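NDP-N-acetyl-D-galactosaminuronic acid dehydrogenase (Methanosarcina mazei Go1, PDB 3G79) probably oxidises UDP-N-acetyl-D-mannosamine to UDP-N-acetyl-D-mannosaminuronate, using two molecules of NAD+ for each sugar. Local coordinates at residues T268-L273 with R280-P285; A357-A362 with D406-V411. All coordinates share one frame; numbering follows the deposited sequence.

The two contacts sit in different domains, their centres about 31 Å apart and their nearest atoms about 12 Å apart, and they share no helix or strand. Interaction 1 lies in the central domain, where the end of helix 263-271 meets the loop leading on toward helix 293-305, with the second subunit close by. Interaction 2 is the more buried of the two and belongs to the UDP-binding domain, where strand 355-359 of a parallel sheet takes helix 408-412 against it. Neither has a hydrogen bond across it. Methyl groups do the work in both, but interaction 1 adds an arginine guanidinium under a leucine, whereas interaction 2 is purely aliphatic between its side chains.

Interaction 1: residues T268-L273 with R280-P285; sequences TGVDSL and RAVLWP
Val270, on the last turn of helix 263-271, meets Val282 methyl to methyl, with CG1 of Val270 3.4 Å from CG2 of Val282. The contact joins the C-terminal end of this helix to the loop that follows it in the central domain, beside the second subunit. The branches are chosen by the torsions: in Val270 the touching methyl CG1 stands opposite the backbone N (chi1 167°), while in Val282 it is CG2, the methyl lying beside the backbone N, that comes forward. The two side chains cross at about a right angle. The same CG1 of Val270 also rests on the aliphatic chain of Arg280, 4.0 Å from CB and 4.1 Å from CD.

Arg280 is bent at both chi2 and chi3, which folds its chain past Val270 and carries the guanidinium to Leu273. There CD1 of Leu273 lies over the centre of one guanidinium face, 4.1 Å from Arg280 CZ, an apolar cover that uses none of the N-H groups. Those have polar partners: NH2 bonds to the carbonyl O of Ile278, NE likewise bonds close by in the chain, and NH1 bonds to the carbonyl O of Glu238 of the second subunit. Leu273 itself packs on Arg182 of that subunit.

The helix end is tied by Gly269 O, which accepts from both Ser272 N and Ser272 OG. The hydroxyl bond is 3.1 Å from Ser272 OG to Gly269 O, in the carbonyl plane at a C=O...donor angle of 160°.

With no hydrogen bond joining the two segments directly, the contact itself depends on apolar packing, and Arg280 divides its surfaces: its carbon chain and guanidinium face go to the helix end, while its N-H groups bond to its own loop and to the other subunit.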
loop_
_atom_site.group_PDB
_atom_site.type_symbol
_atom_site.label_atom_id
_atom_site.label_comp_id
_atom_site.label_asym_id
_atom_site.label_seq_id
_atom_site.Cartn_x
_atom_site.Cartn_y
_atom_site.Cartn_z
ATOM N N THR A 268 5.180 2.563 13.485
ATOM C CA THR A 268 4.356 1.791 14.442
ATOM C C THR A 268 2.986 2.452 14.716
ATOM O O THR A 268 1.951 1.772 14.701
ATOM C CB THR A 268 5.101 1.185 15.706
ATOM O OG1 THR A 268 4.370 1.436 16.919
ATOM C CG2 THR A 268 6.495 1.653 15.855
ATOM N N GLY A 269 2.969 3.768 14.887
ATOM C CA GLY A 269 1.710 4.503 14.909
ATOM C C GLY A 269 0.803 4.137 13.748
ATOM O O GLY A 269 -0.296 3.629 13.978
ATOM N N VAL A 270 1.267 4.344 12.505
ATOM C CA VAL A 270 0.462 4.029 11.319
ATOM C C VAL A 270 -0.047 2.574 11.317
ATOM O O VAL A 270 -1.220 2.286 11.039
ATOM C CB VAL A 270 1.265 4.219 10.010
ATOM C CG1 VAL A 270 0.542 3.594 8.857
ATOM C CG2 VAL A 270 1.502 5.664 9.688
ATOM N N ASP A 271 0.865 1.661 11.614
ATOM C CA ASP A 271 0.642 0.240 11.545
ATOM C C ASP A 271 -0.357 -0.241 12.586
ATOM O O ASP A 271 -0.765 -1.399 12.566
ATOM C CB ASP A 271 1.997 -0.446 11.693
ATOM C CG ASP A 271 1.906 -1.937 11.661
ATOM O OD1 ASP A 271 1.730 -2.474 10.553
ATOM O OD2 ASP A 271 2.027 -2.566 12.744
ATOM N N SER A 272 -0.781 0.644 13.476
ATOM C CA SER A 272 -1.774 0.259 14.483
ATOM C C SER A 272 -3.185 0.283 13.935
ATOM O O SER A 272 -4.148 0.100 14.690
ATOM C CB SER A 272 -1.726 1.172 15.696
ATOM O OG SER A 272 -2.583 2.277 15.515
ATOM N N LEU A 273 -3.321 0.560 12.643
ATOM C CA LEU A 273 -4.606 0.429 11.965
ATOM C C LEU A 273 -4.692 -0.944 11.295
ATOM O O LEU A 273 -3.927 -1.254 10.358
ATOM C CB LEU A 273 -4.774 1.546 10.951
ATOM C CG LEU A 273 -5.088 2.859 11.649
ATOM C CD1 LEU A 273 -4.401 4.031 10.959
ATOM C CD2 LEU A 273 -6.601 3.011 11.664
ATOM N N ARG A 280 -2.644 -0.227 6.246
ATOM C CA ARG A 280 -1.806 0.463 5.291
ATOM C C ARG A 280 -0.646 -0.432 4.910
ATOM O O ARG A 280 0.133 -0.102 4.034
ATOM C CB ARG A 280 -1.321 1.788 5.871
ATOM C CG ARG A 280 -2.223 2.944 5.485
ATOM C CD ARG A 280 -2.958 3.599 6.646
ATOM N NE ARG A 280 -4.256 3.015 6.844
ATOM C CZ ARG A 280 -5.406 3.684 7.004
ATOM N NH1 ARG A 280 -5.441 4.993 6.987
ATOM N NH2 ARG A 280 -6.538 3.000 7.168
ATOM N N ALA A 281 -0.558 -1.583 5.581
ATOM C CA ALA A 281 0.444 -2.625 5.304
ATOM C C ALA A 281 1.853 -2.071 5.078
ATOM O O ALA A 281 2.495 -2.381 4.097
ATOM C CB ALA A 281 -0.004 -3.489 4.137
ATOM N N VAL A 282 2.306 -1.274 6.035
ATOM C CA VAL A 282 3.554 -0.494 5.969
ATOM C C VAL A 282 4.825 -1.342 6.113
ATOM O O VAL A 282 5.067 -1.982 7.154
ATOM C CB VAL A 282 3.590 0.598 7.065
ATOM C CG1 VAL A 282 4.767 1.530 6.873
ATOM C CG2 VAL A 282 2.340 1.398 7.044
ATOM N N LEU A 283 5.657 -1.285 5.081
ATOM C CA LEU A 283 6.922 -2.001 5.084
ATOM C C LEU A 283 8.006 -1.209 5.841
ATOM O O LEU A 283 7.707 -0.367 6.705
ATOM C CB LEU A 283 7.335 -2.307 3.633
ATOM C CG LEU A 283 6.302 -3.151 2.831
ATOM C CD1 LEU A 283 6.665 -3.375 1.358
ATOM C CD2 LEU A 283 6.051 -4.515 3.527
ATOM N N TRP A 284 9.249 -1.472 5.488
ATOM C CA TRP A 284 10.417 -0.997 6.217
ATOM C C TRP A 284 11.284 -0.250 5.222
ATOM O O TRP A 284 11.419 -0.675 4.073
ATOM C CB TRP A 284 11.192 -2.171 6.788
ATOM C CG TRP A 284 10.387 -2.982 7.770
ATOM C CD1 TRP A 284 9.572 -4.068 7.489
ATOM C CD2 TRP A 284 10.299 -2.777 9.181
ATOM N NE1 TRP A 284 9.008 -4.562 8.653
ATOM C CE2 TRP A 284 9.434 -3.789 9.705
ATOM C CE3 TRP A 284 10.891 -1.872 10.060
ATOM C CZ2 TRP A 284 9.146 -3.898 11.070
ATOM C CZ3 TRP A 284 10.607 -1.975 11.408
ATOM C CH2 TRP A 284 9.741 -2.988 11.906
ATOM N N PRO A 285 11.795 0.910 5.630
ATOM C CA PRO A 285 12.632 1.762 4.753
ATOM C C PRO A 285 14.084 1.236 4.784
ATOM O O PRO A 285 14.400 0.426 5.673
ATOM C CB PRO A 285 12.508 3.159 5.410
ATOM C CG PRO A 285 12.293 2.836 6.912
ATOM C CD PRO A 285 11.548 1.511 6.956
#

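Interaction 2: residues A357-A362 with D406-V411; sequences AMLGWA and DNLEEV
Ala357 and Leu359 on strand 355-359 pack against Val411 and Leu408 of helix 408-412, part of the beta-alpha-beta crossover from strand 404-405 to 417-420 in the Rossmann-like UDP-binding domain, whose six parallel strands run in the order 3-2-1-4-5-6. Strand 355-359 lies inside that sheet, between 388-392 and 417-420.

Apolar contacts make the joint. Val411 turns CG1 anti to its N (chi1 168°), which brings that methyl 3.6 Å from CB of Ala357. Toward the other end of the contact, CD2 of Leu408 reaches CD1 of Leu359 at 3.8 Å and also touches its CG, the two leucine chains crossing at about a right angle. The CB of Met358, between them, leaves the strand away from this helix, and the side chain packs on Tyr378 and Arg379 of helix 375-385.

Polar bonds stay within each element or its neighbours. Ala357 and Leu359 bond through their backbones to Val419, and Met358 to Met390 and His392, fixing the strand in the sheet. At the start of the helix Asn407 is the N-cap: its OD1 accepts from Glu410 N at 3.1 Å, with the donor 50° out of the carbonyl plane.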
loop_
_atom_site.group_PDB
_atom_site.type_symbol
_atom_site.label_atom_id
_atom_site.label_comp_id
_atom_site.label_asym_id
_atom_site.label_seq_id
_atom_site.Cartn_x
_atom_site.Cartn_y
_atom_site.Cartn_z
ATOM N N ALA A 357 34.079 0.866 5.529
ATOM C CA ALA A 357 33.758 -0.569 5.661
ATOM C C ALA A 357 32.284 -0.751 5.383
ATOM O O ALA A 357 31.410 -0.282 6.154
ATOM C CB ALA A 357 34.114 -1.120 7.063
ATOM N N MET A 358 32.033 -1.373 4.234
ATOM C CA MET A 358 30.727 -1.834 3.825
ATOM C C MET A 358 30.390 -3.147 4.515
ATOM O O MET A 358 30.957 -4.214 4.212
ATOM C CB MET A 358 30.709 -2.014 2.313
ATOM C CG MET A 358 30.897 -0.669 1.586
ATOM S SD MET A 358 30.350 -0.628 -0.091
ATOM C CE MET A 358 31.265 0.702 -0.680
ATOM N N LEU A 359 29.463 -3.070 5.459
ATOM C CA LEU A 359 28.940 -4.260 6.102
ATOM C C LEU A 359 27.712 -4.702 5.362
ATOM O O LEU A 359 26.627 -4.188 5.585
ATOM C CB LEU A 359 28.581 -3.943 7.540
ATOM C CG LEU A 359 29.685 -4.122 8.583
ATOM C CD1 LEU A 359 30.993 -3.489 8.166
ATOM C CD2 LEU A 359 29.160 -3.552 9.896
ATOM N N GLY A 360 27.866 -5.627 4.434
ATOM C CA GLY A 360 26.685 -6.093 3.722
ATOM C C GLY A 360 26.690 -5.793 2.243
ATOM O O GLY A 360 26.645 -4.616 1.826
ATOM N N TRP A 361 26.752 -6.872 1.456
ATOM C CA TRP A 361 26.714 -6.798 0.009
ATOM C C TRP A 361 25.434 -7.427 -0.560
ATOM O O TRP A 361 24.848 -6.871 -1.483
ATOM C CB TRP A 361 27.950 -7.467 -0.571
ATOM C CG TRP A 361 28.046 -7.366 -2.050
ATOM C CD1 TRP A 361 27.784 -8.339 -2.934
ATOM C CD2 TRP A 361 28.450 -6.220 -2.815
ATOM N NE1 TRP A 361 28.016 -7.898 -4.209
ATOM C CE2 TRP A 361 28.428 -6.596 -4.162
ATOM C CE3 TRP A 361 28.859 -4.929 -2.485
ATOM C CZ2 TRP A 361 28.763 -5.722 -5.188
ATOM C CZ3 TRP A 361 29.201 -4.072 -3.493
ATOM C CH2 TRP A 361 29.159 -4.467 -4.831
ATOM N N ALA A 362 24.991 -8.581 -0.044
ATOM C CA ALA A 362 23.630 -9.040 -0.358
ATOM C C ALA A 362 22.625 -8.026 0.186
ATOM O O ALA A 362 23.004 -7.151 0.942
ATOM C CB ALA A 362 23.375 -10.376 0.218
ATOM N N ASP A 406 34.999 -12.443 4.012
ATOM C CA ASP A 406 34.421 -13.182 5.134
ATOM C C ASP A 406 34.620 -12.453 6.479
ATOM O O ASP A 406 33.680 -12.339 7.260
ATOM C CB ASP A 406 35.042 -14.596 5.207
ATOM C CG ASP A 406 36.426 -14.669 4.525
ATOM O OD1 ASP A 406 36.482 -14.517 3.279
ATOM O OD2 ASP A 406 37.466 -14.855 5.216
ATOM N N ASN A 407 35.828 -11.947 6.751
ATOM C CA ASN A 407 36.139 -11.498 8.125
ATOM C C ASN A 407 35.986 -9.999 8.416
ATOM O O ASN A 407 36.615 -9.126 7.800
ATOM C CB ASN A 407 37.415 -12.177 8.714
ATOM C CG ASN A 407 38.646 -11.279 8.732
ATOM O OD1 ASN A 407 38.908 -10.596 9.723
ATOM N ND2 ASN A 407 39.422 -11.306 7.653
ATOM N N LEU A 408 35.082 -9.747 9.360
ATOM C CA LEU A 408 34.621 -8.433 9.728
ATOM C C LEU A 408 35.798 -7.577 10.156
ATOM O O LEU A 408 35.930 -6.436 9.716
ATOM C CB LEU A 408 33.616 -8.559 10.872
ATOM C CG LEU A 408 32.338 -7.722 10.852
ATOM C CD1 LEU A 408 31.873 -7.407 12.261
ATOM C CD2 LEU A 408 32.507 -6.473 10.054
ATOM N N GLU A 409 36.654 -8.163 10.995
ATOM C CA GLU A 409 37.807 -7.502 11.611
ATOM C C GLU A 409 38.676 -6.823 10.561
ATOM O O GLU A 409 39.062 -5.653 10.708
ATOM C CB GLU A 409 38.627 -8.527 12.425
ATOM C CG GLU A 409 39.613 -7.960 13.469
ATOM C CD GLU A 409 40.933 -7.439 12.878
ATOM O OE1 GLU A 409 41.400 -7.960 11.839
ATOM O OE2 GLU A 409 41.520 -6.497 13.471
ATOM N N GLU A 410 38.988 -7.542 9.489
ATOM C CA GLU A 410 39.932 -6.963 8.548
ATOM C C GLU A 410 39.248 -5.823 7.795
ATOM O O GLU A 410 39.829 -4.779 7.569
ATOM C CB GLU A 410 40.661 -8.033 7.682
ATOM C CG GLU A 410 40.034 -8.501 6.385
ATOM C CD GLU A 410 41.042 -9.277 5.486
ATOM O OE1 GLU A 410 40.862 -9.270 4.241
ATOM O OE2 GLU A 410 42.014 -9.881 6.022
ATOM N N VAL A 411 37.978 -6.023 7.481
ATOM C CA VAL A 411 37.167 -5.004 6.831
ATOM C C VAL A 411 36.987 -3.760 7.701
ATOM O O VAL A 411 37.096 -2.644 7.216
ATOM C CB VAL A 411 35.826 -5.564 6.414
ATOM C CG1 VAL A 411 34.902 -4.429 6.003
ATOM C CG2 VAL A 411 36.023 -6.542 5.273
#